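PDB 7KSF: Protease/Reverse transcriptase/ribonuclease H from Eastern chimpanzee simian foamy virus, which carries aspartic protease, reverse transcriptase and ribonuclease H regions in one polypeptide and is expected to copy viral RNA into DNA and degrade the RNA strand. Local coordinates for residues Leu96-Pro101 against His136-Val141; Lys171-Ile176 against Gly206-Val211; Ser586-Val591 against Pro659-Thr664; Lys112-Glu117 against Gly348-Glu353; Val458-Ser463 against Glu496-Thr501. The protein carries 1 engineered substitution. One frame throughout, in Å; residues are numbered along the deposited sequence.

Contact 1: residues Leu96-Pro101 against His136-Val141; sequences LTILVP and HWENQV
Trp-137 is clasped between two leucines of 96-101. The backbone N of Leu-96 sits over the centre of one indole face, 3.6 Å above the ring plane, and CD1 of Leu-99 lies over the centre of the opposite face, at 4.3 Å. The carbonyl oxygens of Thr-97 and Ile-98 come in at the ring edge. Leu-96 also brings CD1 to within 3.7 Å of Trp-137 CB, and the same methyl rests against CA of Gln-140; a branched apolar chain suits this corner, which is buried.

Two backbone bonds secure the pairing. Glu-138 N donates to Ile-98 O at 2.8 Å (167°), and Val-100 N to His-136 O at 2.8 Å (170°). Flanking Leu-99 and Trp-137 in this way, they form a single beta bridge with the bonding pattern of a non-hydrogen-bonded antiparallel pair. The bridge joins the chain just before helix 102-112, where Pro-101 is the N-cap, to the loop that follows helix 117-129.

From the bridge residue Trp-137 onward the chain reverses in a type II turn ending at Gln-140, with Asn-139 taking the positive phi (63°) that asparagine tolerates well. The extended Gln-140 side chain reaches back, and its OE1 accepts from both His-136 N and Trp-137 N, at 2.7 Å and 2.8 Å.

Mixed packing completes the contact. Glu-138 lays CG beside Val-100 CG1, and its carboxylate crosses Ile-98, with OE2 3.4 Å from CG2. Its OE1 forms a salt bridge with Arg-207, a charged partner beyond the apolar carbons of Ile-98 and Val-100.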
# COMPACT_ATOMS: atom_id res chain seq x y z
N LEU A 96 -26.62 -6.89 1.87
CA LEU A 96 -26.12 -5.98 2.88
C LEU A 96 -26.31 -4.56 2.34
O LEU A 96 -27.01 -4.35 1.35
CB LEU A 96 -24.62 -6.20 3.07
CG LEU A 96 -24.23 -7.55 3.68
CD1 LEU A 96 -22.73 -7.68 3.72
CD2 LEU A 96 -24.83 -7.70 5.07
N THR A 97 -25.63 -3.51 3.00
CA THR A 97 -26.01 -2.11 2.85
C THR A 97 -25.50 -1.53 1.54
O THR A 97 -26.30 -1.13 0.68
CB THR A 97 -25.49 -1.30 4.03
OG1 THR A 97 -25.87 -1.93 5.26
CG2 THR A 97 -26.07 0.10 3.99
N ILE A 98 -24.19 -1.46 1.36
CA ILE A 98 -23.57 -0.76 0.24
C ILE A 98 -22.94 -1.77 -0.70
O ILE A 98 -22.21 -2.67 -0.26
CB ILE A 98 -22.52 0.26 0.73
CG1 ILE A 98 -23.17 1.32 1.62
CG2 ILE A 98 -21.82 0.91 -0.46
CD1 ILE A 98 -22.18 2.32 2.17
N LEU A 99 -23.22 -1.63 -1.99
CA LEU A 99 -22.60 -2.45 -3.02
C LEU A 99 -21.33 -1.76 -3.50
O LEU A 99 -21.35 -0.57 -3.84
CB LEU A 99 -23.58 -2.66 -4.17
CG LEU A 99 -23.16 -3.54 -5.34
CD1 LEU A 99 -22.99 -4.98 -4.90
CD2 LEU A 99 -24.21 -3.43 -6.43
N VAL A 100 -20.23 -2.51 -3.53
CA VAL A 100 -18.94 -1.94 -3.90
C VAL A 100 -18.91 -1.71 -5.41
O VAL A 100 -19.63 -2.40 -6.15
CB VAL A 100 -17.77 -2.84 -3.44
CG1 VAL A 100 -18.00 -3.31 -2.01
CG2 VAL A 100 -17.59 -4.02 -4.38
N PRO A 101 -18.14 -0.75 -5.91
CA PRO A 101 -18.01 -0.59 -7.36
C PRO A 101 -17.15 -1.68 -7.98
O PRO A 101 -15.99 -1.45 -8.33
CB PRO A 101 -17.36 0.79 -7.51
CG PRO A 101 -16.60 0.98 -6.24
CD PRO A 101 -17.42 0.31 -5.17
N HIS A 136 -18.53 -8.27 -3.01
CA HIS A 136 -19.57 -7.46 -3.64
C HIS A 136 -20.13 -6.39 -2.73
O HIS A 136 -20.37 -5.26 -3.18
CB HIS A 136 -20.71 -8.37 -4.13
CG HIS A 136 -20.27 -9.41 -5.11
ND1 HIS A 136 -20.46 -9.28 -6.47
CD2 HIS A 136 -19.66 -10.60 -4.93
CE1 HIS A 136 -19.98 -10.34 -7.08
NE2 HIS A 136 -19.49 -11.16 -6.17
N TRP A 137 -20.36 -6.70 -1.46
CA TRP A 137 -20.91 -5.74 -0.51
C TRP A 137 -19.80 -5.20 0.38
O TRP A 137 -18.83 -5.91 0.68
CB TRP A 137 -22.00 -6.38 0.35
CG TRP A 137 -23.10 -7.01 -0.43
CD1 TRP A 137 -23.18 -8.31 -0.83
CD2 TRP A 137 -24.27 -6.36 -0.93
NE1 TRP A 137 -24.34 -8.51 -1.54
CE2 TRP A 137 -25.02 -7.32 -1.62
CE3 TRP A 137 -24.75 -5.05 -0.86
CZ2 TRP A 137 -26.24 -7.03 -2.23
CZ3 TRP A 137 -25.96 -4.76 -1.46
CH2 TRP A 137 -26.68 -5.74 -2.14
N GLU A 138 -19.94 -3.95 0.80
CA GLU A 138 -19.04 -3.42 1.82
C GLU A 138 -19.27 -4.16 3.13
O GLU A 138 -20.40 -4.52 3.47
CB GLU A 138 -19.26 -1.92 2.00
CG GLU A 138 -18.85 -1.07 0.80
CD GLU A 138 -18.78 0.41 1.14
OE1 GLU A 138 -18.94 0.76 2.33
OE2 GLU A 138 -18.55 1.22 0.22
N ASN A 139 -18.31 -4.41 3.84
CA ASN A 139 -18.32 -5.13 5.12
C ASN A 139 -18.78 -6.58 4.96
O ASN A 139 -19.15 -7.23 5.94
CB ASN A 139 -19.18 -4.41 6.16
CG ASN A 139 -18.91 -2.92 6.20
OD1 ASN A 139 -19.83 -2.11 6.12
ND2 ASN A 139 -17.64 -2.56 6.30
N GLN A 140 -18.77 -7.09 3.73
CA GLN A 140 -19.11 -8.48 3.48
C GLN A 140 -17.99 -9.40 3.94
O GLN A 140 -16.81 -9.17 3.63
CB GLN A 140 -19.39 -8.68 1.99
CG GLN A 140 -19.25 -10.11 1.52
CD GLN A 140 -19.38 -10.24 0.01
OE1 GLN A 140 -19.55 -9.24 -0.69
NE2 GLN A 140 -19.30 -11.46 -0.48
N VAL A 141 -18.35 -10.44 4.68
CA VAL A 141 -17.40 -11.42 5.18
C VAL A 141 -17.88 -12.82 4.79
O VAL A 141 -19.06 -13.03 4.50
CB VAL A 141 -17.19 -11.34 6.71
CG1 VAL A 141 -16.79 -9.94 7.11
CG2 VAL A 141 -18.46 -11.77 7.43

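Contact 2: residues Lys171-Ile176 against Gly206-Val211; sequences KPSIQI and GRWRMV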
# COMPACT_ATOMS: atom_id res chain seq x y z
N LYS A 171 -20.20 8.26 14.03
CA LYS A 171 -21.27 7.31 14.34
C LYS A 171 -22.06 6.85 13.12
O LYS A 171 -22.31 5.64 13.01
CB LYS A 171 -22.22 7.92 15.38
CG LYS A 171 -21.60 8.14 16.75
CD LYS A 171 -22.63 8.74 17.70
CE LYS A 171 -22.02 9.05 19.06
NZ LYS A 171 -23.01 9.71 19.96
N PRO A 172 -22.50 7.72 12.20
CA PRO A 172 -23.34 7.22 11.09
C PRO A 172 -22.65 6.20 10.21
O PRO A 172 -23.24 5.16 9.86
CB PRO A 172 -23.70 8.50 10.32
CG PRO A 172 -23.52 9.60 11.31
CD PRO A 172 -22.37 9.18 12.16
N SER A 173 -21.40 6.46 9.82
CA SER A 173 -20.69 5.53 8.94
C SER A 173 -20.32 4.23 9.64
O SER A 173 -20.12 3.21 8.97
CB SER A 173 -19.44 6.20 8.37
OG SER A 173 -18.67 6.79 9.41
N ILE A 174 -20.23 4.24 10.97
CA ILE A 174 -19.86 3.04 11.71
C ILE A 174 -21.07 2.19 12.05
O ILE A 174 -20.99 0.96 12.06
CB ILE A 174 -19.08 3.44 12.98
CG1 ILE A 174 -17.76 4.13 12.61
CG2 ILE A 174 -18.81 2.22 13.85
CD1 ILE A 174 -16.93 4.51 13.79
N GLN A 175 -22.21 2.83 12.34
CA GLN A 175 -23.42 2.07 12.66
C GLN A 175 -23.83 1.17 11.50
O GLN A 175 -24.47 0.13 11.71
CB GLN A 175 -24.56 3.01 13.03
CG GLN A 175 -25.86 2.32 13.41
CD GLN A 175 -25.76 1.54 14.70
OE1 GLN A 175 -24.83 1.73 15.49
NE2 GLN A 175 -26.72 0.65 14.93
N ILE A 176 -23.48 1.55 10.27
CA ILE A 176 -23.72 0.68 9.12
C ILE A 176 -22.95 -0.63 9.27
O ILE A 176 -23.50 -1.72 9.09
CB ILE A 176 -23.34 1.40 7.81
CG1 ILE A 176 -24.07 2.74 7.71
CG2 ILE A 176 -23.63 0.51 6.61
CD1 ILE A 176 -23.48 3.68 6.69
N GLY A 206 -14.04 10.02 3.17
CA GLY A 206 -14.81 10.89 4.02
C GLY A 206 -15.45 10.19 5.20
O GLY A 206 -15.72 10.83 6.23
N ARG A 207 -15.70 8.89 5.08
CA ARG A 207 -16.34 8.13 6.14
C ARG A 207 -15.31 7.74 7.20
O ARG A 207 -14.16 8.18 7.17
CB ARG A 207 -17.05 6.91 5.55
CG ARG A 207 -18.39 7.24 4.90
CD ARG A 207 -18.60 6.43 3.65
NE ARG A 207 -18.33 5.01 3.86
CZ ARG A 207 -18.34 4.09 2.90
NH1 ARG A 207 -18.62 4.45 1.65
NH2 ARG A 207 -18.08 2.83 3.18
N TRP A 208 -15.73 6.92 8.16
CA TRP A 208 -14.91 6.56 9.30
C TRP A 208 -15.00 5.07 9.56
O TRP A 208 -16.04 4.44 9.34
CB TRP A 208 -15.33 7.32 10.57
CG TRP A 208 -15.38 8.81 10.41
CD1 TRP A 208 -16.27 9.53 9.66
CD2 TRP A 208 -14.53 9.77 11.04
NE1 TRP A 208 -16.02 10.87 9.77
CE2 TRP A 208 -14.96 11.05 10.62
CE3 TRP A 208 -13.46 9.68 11.93
CZ2 TRP A 208 -14.34 12.22 11.05
CZ3 TRP A 208 -12.84 10.84 12.35
CH2 TRP A 208 -13.28 12.09 11.92
N ARG A 209 -13.90 4.50 10.05
CA ARG A 209 -13.85 3.11 10.46
C ARG A 209 -13.46 3.03 11.93
O ARG A 209 -12.67 3.85 12.41
CB ARG A 209 -12.87 2.30 9.59
CG ARG A 209 -11.48 2.92 9.48
CD ARG A 209 -10.63 2.22 8.44
NE ARG A 209 -10.43 0.80 8.72
CZ ARG A 209 -9.43 0.31 9.44
NH1 ARG A 209 -8.52 1.12 9.96
NH2 ARG A 209 -9.34 -1.00 9.65
N MET A 210 -14.02 2.06 12.63
CA MET A 210 -13.79 1.92 14.06
C MET A 210 -12.54 1.10 14.33
O MET A 210 -12.12 0.27 13.51
CB MET A 210 -15.00 1.26 14.74
CG MET A 210 -15.18 -0.22 14.42
SD MET A 210 -16.46 -1.00 15.42
CE MET A 210 -16.29 -2.71 14.92
N VAL A 211 -11.93 1.35 15.49
CA VAL A 211 -10.71 0.66 15.91
C VAL A 211 -10.87 0.25 17.37
O VAL A 211 -11.29 1.05 18.21
CB VAL A 211 -9.47 1.56 15.74
CG1 VAL A 211 -8.24 0.86 16.31
CG2 VAL A 211 -9.25 1.90 14.27
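Ile-174 lays its branched end across the root of Met-210, with CD1 3.9 Å and CG2 4.0 Å from Met-210 CB. Its CG1 meets the strand backbone too, 3.7 Å from Trp-208 O. In Met-210, CG stands between the backbone N and the carbonyl carbon (chi1 71°), and the extended remainder of the chain leads away from residues 171-176; the meeting is therefore made by CB, not by the sulphur. A beta-branched residue does well here because both arms of Ile-174 can press on one strand.

One residue earlier, Ser-173 is small enough for the helix to come close to the loop end of the strand. Its CB is 3.8 Å from Arg-207 CB, and OG takes a weak, bent hydrogen bond from Trp-208 N (3.2 Å, 133°) while also bonding to Ala-170 O. That serine oxygen lies at the edge of the Trp-208 indole, near its plane. Arg-207 contributes only carbon here, since its guanidinium goes to Glu-138.

The axes of 171-176 and 208-211 approach to 7.2 Å and cross at -68°. Strand 208-212 pairs antiparallel with 198-202, and Ile-174 touches Pro-200 of that partner strand as well. A helix lying on a two-stranded hairpin, near the start of the polymerase, is consistent with the fingers subdomain of reverse transcriptases.

Contact 3: residues Ser586-Val591 against Pro659-Thr664; sequences SQYEGV and PVLVIT
The Tyr-588 ring receives Leu-661 CB squarely on one face: the carbon lies 3.8 Å from the ring centroid and 7° off the normal, a CH-pi contact. At the ring edge, in plane, stands the carbonyl carbon of Pro-659. Around the rim, Tyr-588 CD2 touches Pro-659 CB at 3.8 Å, and CE1 meets Leu-661 CD2 at 3.8 Å. A broad, flat side chain can thus span the entry of the neighbouring strand.

Pro-659 O is gripped by two successive amides, Glu-589 N at 2.7 Å and, weakly, Gly-590 N at 3.3 Å. Leu-661 N then donates to Gly-590 O at 2.9 Å. These bonds start a parallel ladder pairing Gly-590 with Val-660 and Val-591 with Leu-661. Gly-590, having no side chain, lets Val-660 CG1 approach its CA to 3.9 Å. Further along, Val-591 CG1 packs on CD1 of Ile-663.

Strand 590-597 is the middle strand of the five-stranded mixed sheet of the RNase H region and 660-664 the next one, both interior. Strand 712-716 runs on the other side of 660-664, strand 610-618 on the other side of 590-597, and helix 638-654 packs on the face bearing Val-660 and Val-662.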
# COMPACT_ATOMS: atom_id res chain seq x y z
N SER A 586 8.69 2.54 -27.26
CA SER A 586 7.65 1.58 -27.63
C SER A 586 6.86 1.11 -26.42
O SER A 586 5.65 0.85 -26.54
CB SER A 586 8.27 0.39 -28.36
OG SER A 586 7.28 -0.55 -28.71
N GLN A 587 7.50 0.99 -25.25
CA GLN A 587 6.82 0.48 -24.07
C GLN A 587 5.86 1.50 -23.46
O GLN A 587 4.95 1.10 -22.73
CB GLN A 587 7.84 0.04 -23.02
CG GLN A 587 8.60 1.17 -22.35
CD GLN A 587 9.48 0.70 -21.21
OE1 GLN A 587 9.65 1.40 -20.21
NE2 GLN A 587 10.05 -0.49 -21.35
N TYR A 588 6.04 2.78 -23.75
CA TYR A 588 5.14 3.80 -23.22
C TYR A 588 3.75 3.64 -23.83
O TYR A 588 3.61 3.33 -25.02
CB TYR A 588 5.68 5.20 -23.50
CG TYR A 588 6.82 5.62 -22.60
CD1 TYR A 588 8.13 5.61 -23.05
CD2 TYR A 588 6.58 6.05 -21.29
CE1 TYR A 588 9.17 6.00 -22.23
CE2 TYR A 588 7.61 6.44 -20.47
CZ TYR A 588 8.91 6.41 -20.94
OH TYR A 588 9.94 6.80 -20.12
N GLU A 589 2.72 3.86 -23.01
CA GLU A 589 1.36 3.79 -23.52
C GLU A 589 1.05 4.98 -24.42
O GLU A 589 0.29 4.84 -25.39
CB GLU A 589 0.36 3.74 -22.35
CG GLU A 589 -1.08 3.58 -22.78
CD GLU A 589 -2.04 3.65 -21.62
OE1 GLU A 589 -1.61 4.03 -20.51
OE2 GLU A 589 -3.24 3.33 -21.81
N GLY A 590 1.62 6.14 -24.13
CA GLY A 590 1.39 7.32 -24.94
C GLY A 590 2.65 8.11 -25.22
O GLY A 590 3.53 8.23 -24.36
N VAL A 591 2.76 8.65 -26.44
CA VAL A 591 3.89 9.46 -26.86
C VAL A 591 3.36 10.81 -27.33
O VAL A 591 2.45 10.86 -28.16
CB VAL A 591 4.70 8.77 -27.97
CG1 VAL A 591 5.82 9.68 -28.46
CG2 VAL A 591 5.27 7.45 -27.47
N PRO A 659 2.08 4.84 -18.40
CA PRO A 659 3.37 5.47 -18.74
C PRO A 659 3.28 6.23 -20.05
O PRO A 659 2.90 5.68 -21.09
CB PRO A 659 4.33 4.28 -18.84
CG PRO A 659 3.45 3.13 -19.23
CD PRO A 659 2.13 3.37 -18.54
N VAL A 660 3.64 7.51 -20.01
CA VAL A 660 3.63 8.38 -21.18
C VAL A 660 4.96 9.11 -21.27
O VAL A 660 5.73 9.17 -20.31
CB VAL A 660 2.46 9.39 -21.14
CG1 VAL A 660 1.13 8.66 -21.33
CG2 VAL A 660 2.47 10.16 -19.84
N LEU A 661 5.22 9.68 -22.44
CA LEU A 661 6.47 10.36 -22.72
C LEU A 661 6.20 11.58 -23.59
O LEU A 661 5.60 11.47 -24.65
CB LEU A 661 7.47 9.42 -23.42
CG LEU A 661 8.77 10.03 -23.94
CD1 LEU A 661 9.56 10.68 -22.81
CD2 LEU A 661 9.61 8.96 -24.63
N VAL A 662 6.66 12.74 -23.12
CA VAL A 662 6.50 14.00 -23.85
C VAL A 662 7.87 14.40 -24.39
O VAL A 662 8.90 14.20 -23.75
CB VAL A 662 5.90 15.11 -22.96
CG1 VAL A 662 5.54 16.33 -23.80
CG2 VAL A 662 4.69 14.59 -22.22
N ILE A 663 7.87 14.99 -25.59
CA ILE A 663 9.10 15.31 -26.31
C ILE A 663 9.05 16.77 -26.73
O ILE A 663 8.05 17.22 -27.32
CB ILE A 663 9.30 14.40 -27.53
CG1 ILE A 663 9.43 12.94 -27.10
CG2 ILE A 663 10.52 14.84 -28.34
CD1 ILE A 663 8.12 12.18 -27.06
N THR A 664 10.12 17.51 -26.45
CA THR A 664 10.22 18.92 -26.80
C THR A 664 11.37 19.13 -27.78
O THR A 664 12.46 18.60 -27.59
CB THR A 664 10.45 19.79 -25.57
OG1 THR A 664 9.62 19.33 -24.49
CG2 THR A 664 10.11 21.24 -25.88

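Contact 4: residues Lys112-Glu117 against Gly348-Glu353; sequences KTALPE and GQKTVE
Gly-348 meets 112-117 through its carbonyl: O accepts a hydrogen bond from Ala-114 N, modelled at 2.5 Å with an angle of 150°, and Thr-113 CG2 lies 3.4 Å from the same oxygen. The positive phi of Gly-348 (63°) is readily adopted by glycine, and with Gln-349 it forms a G1 beta bulge opposite Lys-244. Gln-349 comes next. Its CG is 3.4 Å from Lys-112 O, and the chain beyond runs extended across Lys-112. OE1 ends beside the lysine's carbons, 3.3 Å from CB and 3.4 Å from CE, the latter brought round by a bend at chi3 (-57°). The amide nitrogen turns instead to its own segment, with NE2 donating to Thr-351 O at 3.1 Å. Lys-350 adds an aliphatic touch, CG to Ala-114 CB at 3.8 Å, for which the small methyl of alanine is well suited. At the far end, Glu-353 OE2 stays 5.0 Å from Lys-112 NZ, not in contact.

Strand 345-349 belongs to the sheet with 243-249, probably the polymerase palm. Its link to the loop between helices 102-112 and 117-129 rests chiefly on one backbone bond and on aliphatic and amide surfaces; the lysine and glutamate charges probably add no more than a mild attraction.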
# COMPACT_ATOMS: atom_id res chain seq x y z
N LYS A 112 -4.27 -2.32 -15.93
CA LYS A 112 -2.87 -2.36 -15.53
C LYS A 112 -2.24 -3.75 -15.65
O LYS A 112 -1.08 -3.91 -15.29
CB LYS A 112 -2.74 -1.87 -14.08
CG LYS A 112 -3.35 -0.51 -13.83
CD LYS A 112 -3.07 -0.04 -12.40
CE LYS A 112 -3.59 -1.04 -11.38
NZ LYS A 112 -3.33 -0.59 -9.98
N THR A 113 -2.97 -4.74 -16.16
CA THR A 113 -2.44 -6.09 -16.25
C THR A 113 -1.37 -6.17 -17.34
O THR A 113 -1.58 -5.70 -18.46
CB THR A 113 -3.56 -7.09 -16.52
OG1 THR A 113 -4.51 -7.04 -15.45
CG2 THR A 113 -3.01 -8.50 -16.63
N ALA A 114 -0.23 -6.77 -17.01
CA ALA A 114 0.88 -6.93 -17.93
C ALA A 114 0.82 -8.25 -18.69
O ALA A 114 1.79 -8.60 -19.37
CB ALA A 114 2.21 -6.83 -17.18
N LEU A 115 -0.28 -8.99 -18.59
CA LEU A 115 -0.41 -10.25 -19.29
C LEU A 115 -0.73 -10.02 -20.77
O LEU A 115 -1.29 -8.98 -21.13
CB LEU A 115 -1.51 -11.10 -18.65
CG LEU A 115 -1.22 -11.71 -17.29
CD1 LEU A 115 -2.49 -12.34 -16.72
CD2 LEU A 115 -0.11 -12.74 -17.39
N PRO A 116 -0.38 -10.97 -21.63
CA PRO A 116 -0.79 -10.87 -23.04
C PRO A 116 -2.31 -10.89 -23.16
O PRO A 116 -3.02 -11.39 -22.29
CB PRO A 116 -0.16 -12.11 -23.68
CG PRO A 116 0.95 -12.50 -22.76
CD PRO A 116 0.47 -12.14 -21.38
N GLU A 117 -2.79 -10.33 -24.28
CA GLU A 117 -4.23 -10.29 -24.52
C GLU A 117 -4.84 -11.69 -24.55
O GLU A 117 -6.03 -11.85 -24.25
CB GLU A 117 -4.53 -9.56 -25.83
CG GLU A 117 -6.01 -9.41 -26.14
CD GLU A 117 -6.74 -8.58 -25.10
OE1 GLU A 117 -6.13 -7.65 -24.54
OE2 GLU A 117 -7.93 -8.87 -24.83
N GLY A 348 -1.34 -9.94 -12.22
CA GLY A 348 -0.61 -10.06 -13.47
C GLY A 348 0.13 -8.81 -13.90
O GLY A 348 -0.00 -8.38 -15.05
N GLN A 349 0.91 -8.23 -13.00
CA GLN A 349 1.69 -7.04 -13.29
C GLN A 349 3.18 -7.35 -13.17
O GLN A 349 3.58 -8.26 -12.44
CB GLN A 349 1.32 -5.90 -12.34
CG GLN A 349 -0.13 -5.46 -12.45
CD GLN A 349 -0.48 -4.38 -11.44
OE1 GLN A 349 -1.50 -3.70 -11.58
NE2 GLN A 349 0.36 -4.22 -10.43
N LYS A 350 3.99 -6.58 -13.90
CA LYS A 350 5.44 -6.76 -13.82
C LYS A 350 5.96 -6.42 -12.43
O LYS A 350 6.97 -6.97 -12.00
CB LYS A 350 6.14 -5.90 -14.87
CG LYS A 350 5.88 -6.33 -16.30
CD LYS A 350 6.75 -5.53 -17.27
CE LYS A 350 8.23 -5.68 -16.94
NZ LYS A 350 9.10 -4.92 -17.88
N THR A 351 5.29 -5.51 -11.73
CA THR A 351 5.67 -5.13 -10.37
C THR A 351 4.41 -4.94 -9.53
O THR A 351 3.38 -4.48 -10.02
CB THR A 351 6.52 -3.85 -10.36
OG1 THR A 351 6.71 -3.41 -9.01
CG2 THR A 351 5.85 -2.75 -11.16
N VAL A 352 4.51 -5.32 -8.26
CA VAL A 352 3.44 -5.14 -7.30
C VAL A 352 3.81 -3.97 -6.39
O VAL A 352 4.97 -3.83 -5.99
CB VAL A 352 3.18 -6.42 -6.48
CG1 VAL A 352 2.50 -7.47 -7.35
CG2 VAL A 352 4.48 -6.97 -5.91
N GLU A 353 2.83 -3.13 -6.07
CA GLU A 353 3.11 -1.95 -5.26
C GLU A 353 3.36 -2.32 -3.80
O GLU A 353 4.20 -1.70 -3.14
CB GLU A 353 1.98 -0.94 -5.38
CG GLU A 353 1.84 -0.33 -6.78
CD GLU A 353 0.86 0.83 -6.82
OE1 GLU A 353 0.27 1.14 -5.76
OE2 GLU A 353 0.69 1.42 -7.90

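Contact 5: residues Val458-Ser463 against Glu496-Thr501; sequences VNTSPS and EKLLTT
Leu-498 turns its CD2 methyl into the strand, where it lies 3.5 Å from Thr-460 N, 3.6 Å from Thr-460 CG2 and 3.7 Å from Asn-459 CA. Its CG is anti to the carbonyl carbon (chi1 -72°), a conformation at home in a helix, and the side chain lies alongside that of Asn-459 while crossing Thr-460 obliquely. Thr-460 divides its two branches: CG2, between the backbone N and the carbonyl carbon, meets the leucine, whereas OG1, anti to the N (chi1 -162°), bonds to Ala-464 O. Threonine thus offers a methyl to the helix and still satisfies its hydroxyl at Ala-464 O.

Asn-459 folds OD1 back to accept from Thr-460 N at 2.8 Å, and its ND2 donates to Pro-566 O. Beyond it, Val-458 and Thr-501 pass one another, pointing oppositely, with CG1 of the valine 3.9 Å from CG2 of the threonine.

Lys-497 is stretched to full length. Its torsions from chi2 to chi4 are all anti, which carries NZ out to Pro-462 O at 2.8 Å, in the carbonyl plane and on a lone pair; Leu-490 O is a second, weak partner. A long chain with a charged tip suits a largely buried position that ends at a carbonyl.

Strand 454-460 is the middle strand of a five-stranded mixed sheet in the RNase H-like region of the reverse transcriptase. It lies between 464-471 and 518-522; the axis of 496-501 makes an angle of 133° with that of 458-460, and Leu-499 and Thr-500 of helix 494-513 pack on helix 542-549.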
# COMPACT_ATOMS: atom_id res chain seq x y z
N VAL A 458 19.80 4.91 12.19
CA VAL A 458 18.59 5.22 11.43
C VAL A 458 18.02 6.56 11.89
O VAL A 458 17.80 6.77 13.08
CB VAL A 458 17.53 4.11 11.58
CG1 VAL A 458 16.31 4.43 10.74
CG2 VAL A 458 18.11 2.76 11.18
N ASN A 459 17.80 7.45 10.93
CA ASN A 459 17.09 8.70 11.13
C ASN A 459 16.26 8.95 9.88
O ASN A 459 16.47 8.32 8.84
CB ASN A 459 18.05 9.86 11.42
CG ASN A 459 17.42 10.95 12.26
OD1 ASN A 459 16.20 11.14 12.25
ND2 ASN A 459 18.24 11.68 13.01
N THR A 460 15.30 9.87 9.97
CA THR A 460 14.43 10.15 8.83
C THR A 460 14.11 11.63 8.73
O THR A 460 14.13 12.37 9.73
CB THR A 460 13.11 9.36 8.91
OG1 THR A 460 12.49 9.34 7.62
CG2 THR A 460 12.14 10.01 9.89
N SER A 461 13.80 12.06 7.52
CA SER A 461 13.32 13.38 7.17
C SER A 461 11.84 13.31 6.81
O SER A 461 11.29 12.22 6.62
CB SER A 461 14.13 13.93 5.99
OG SER A 461 13.96 13.11 4.84
N PRO A 462 11.16 14.46 6.71
CA PRO A 462 9.76 14.43 6.26
C PRO A 462 9.56 13.79 4.90
O PRO A 462 8.46 13.31 4.61
CB PRO A 462 9.36 15.91 6.25
CG PRO A 462 10.25 16.54 7.24
CD PRO A 462 11.56 15.81 7.13
N SER A 463 10.59 13.77 4.05
CA SER A 463 10.47 13.24 2.70
C SER A 463 11.01 11.82 2.54
O SER A 463 10.51 11.07 1.70
CB SER A 463 11.19 14.16 1.70
OG SER A 463 12.53 14.38 2.09
N GLU A 496 6.44 7.18 12.90
CA GLU A 496 6.18 6.04 12.02
C GLU A 496 7.07 6.07 10.79
O GLU A 496 7.35 5.01 10.22
CB GLU A 496 4.70 6.02 11.63
CG GLU A 496 3.77 6.05 12.82
CD GLU A 496 2.31 6.08 12.41
OE1 GLU A 496 1.58 5.13 12.76
OE2 GLU A 496 1.90 7.05 11.74
N LYS A 497 7.51 7.25 10.36
CA LYS A 497 8.45 7.33 9.25
C LYS A 497 9.79 6.70 9.61
O LYS A 497 10.48 6.16 8.74
CB LYS A 497 8.63 8.78 8.81
CG LYS A 497 7.40 9.40 8.16
CD LYS A 497 7.63 10.85 7.77
CE LYS A 497 6.43 11.41 7.02
NZ LYS A 497 6.62 12.84 6.66
N LEU A 498 10.17 6.78 10.89
CA LEU A 498 11.36 6.07 11.35
C LEU A 498 11.16 4.57 11.32
O LEU A 498 12.05 3.82 10.92
CB LEU A 498 11.71 6.52 12.77
CG LEU A 498 12.29 7.91 12.99
CD1 LEU A 498 12.28 8.26 14.47
CD2 LEU A 498 13.70 7.97 12.44
N LEU A 499 9.98 4.10 11.76
CA LEU A 499 9.73 2.67 11.87
C LEU A 499 9.68 2.01 10.50
O LEU A 499 10.28 0.95 10.29
CB LEU A 499 8.43 2.44 12.63
CG LEU A 499 8.43 2.97 14.06
CD1 LEU A 499 7.05 2.86 14.67
CD2 LEU A 499 9.45 2.21 14.89
N THR A 500 8.95 2.62 9.55
CA THR A 500 8.96 2.08 8.19
C THR A 500 10.33 2.21 7.55
O THR A 500 10.67 1.44 6.65
CB THR A 500 7.91 2.77 7.33
OG1 THR A 500 7.90 2.17 6.03
CG2 THR A 500 8.21 4.25 7.19
N THR A 501 11.14 3.18 8.00
CA THR A 501 12.51 3.25 7.54
C THR A 501 13.33 2.10 8.09
O THR A 501 14.11 1.47 7.36
CB THR A 501 13.13 4.59 7.94
OG1 THR A 501 12.29 5.66 7.49
CG2 THR A 501 14.51 4.75 7.33

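How the contacts relate
From the N terminus, contact 1 draws 136-141 back to 96-101, closing a loop that holds helices 102-112 and 117-129. Contact 4 starts within that loop and ends at 348-353, so the two cross, and the helix pair is fastened to the sheet containing strand 243-249. Contact 2 falls wholly within the long span of contact 4, setting helix 171-184 on its hairpin; it touches contact 1 directly. Contacts 5 and 3 follow in series, each binding a separate RNase H-type sheet region, strand to helix in one and strand to strand in the other. Contacts 3 and 4 approach to about 6 Å between nearest atoms without touching.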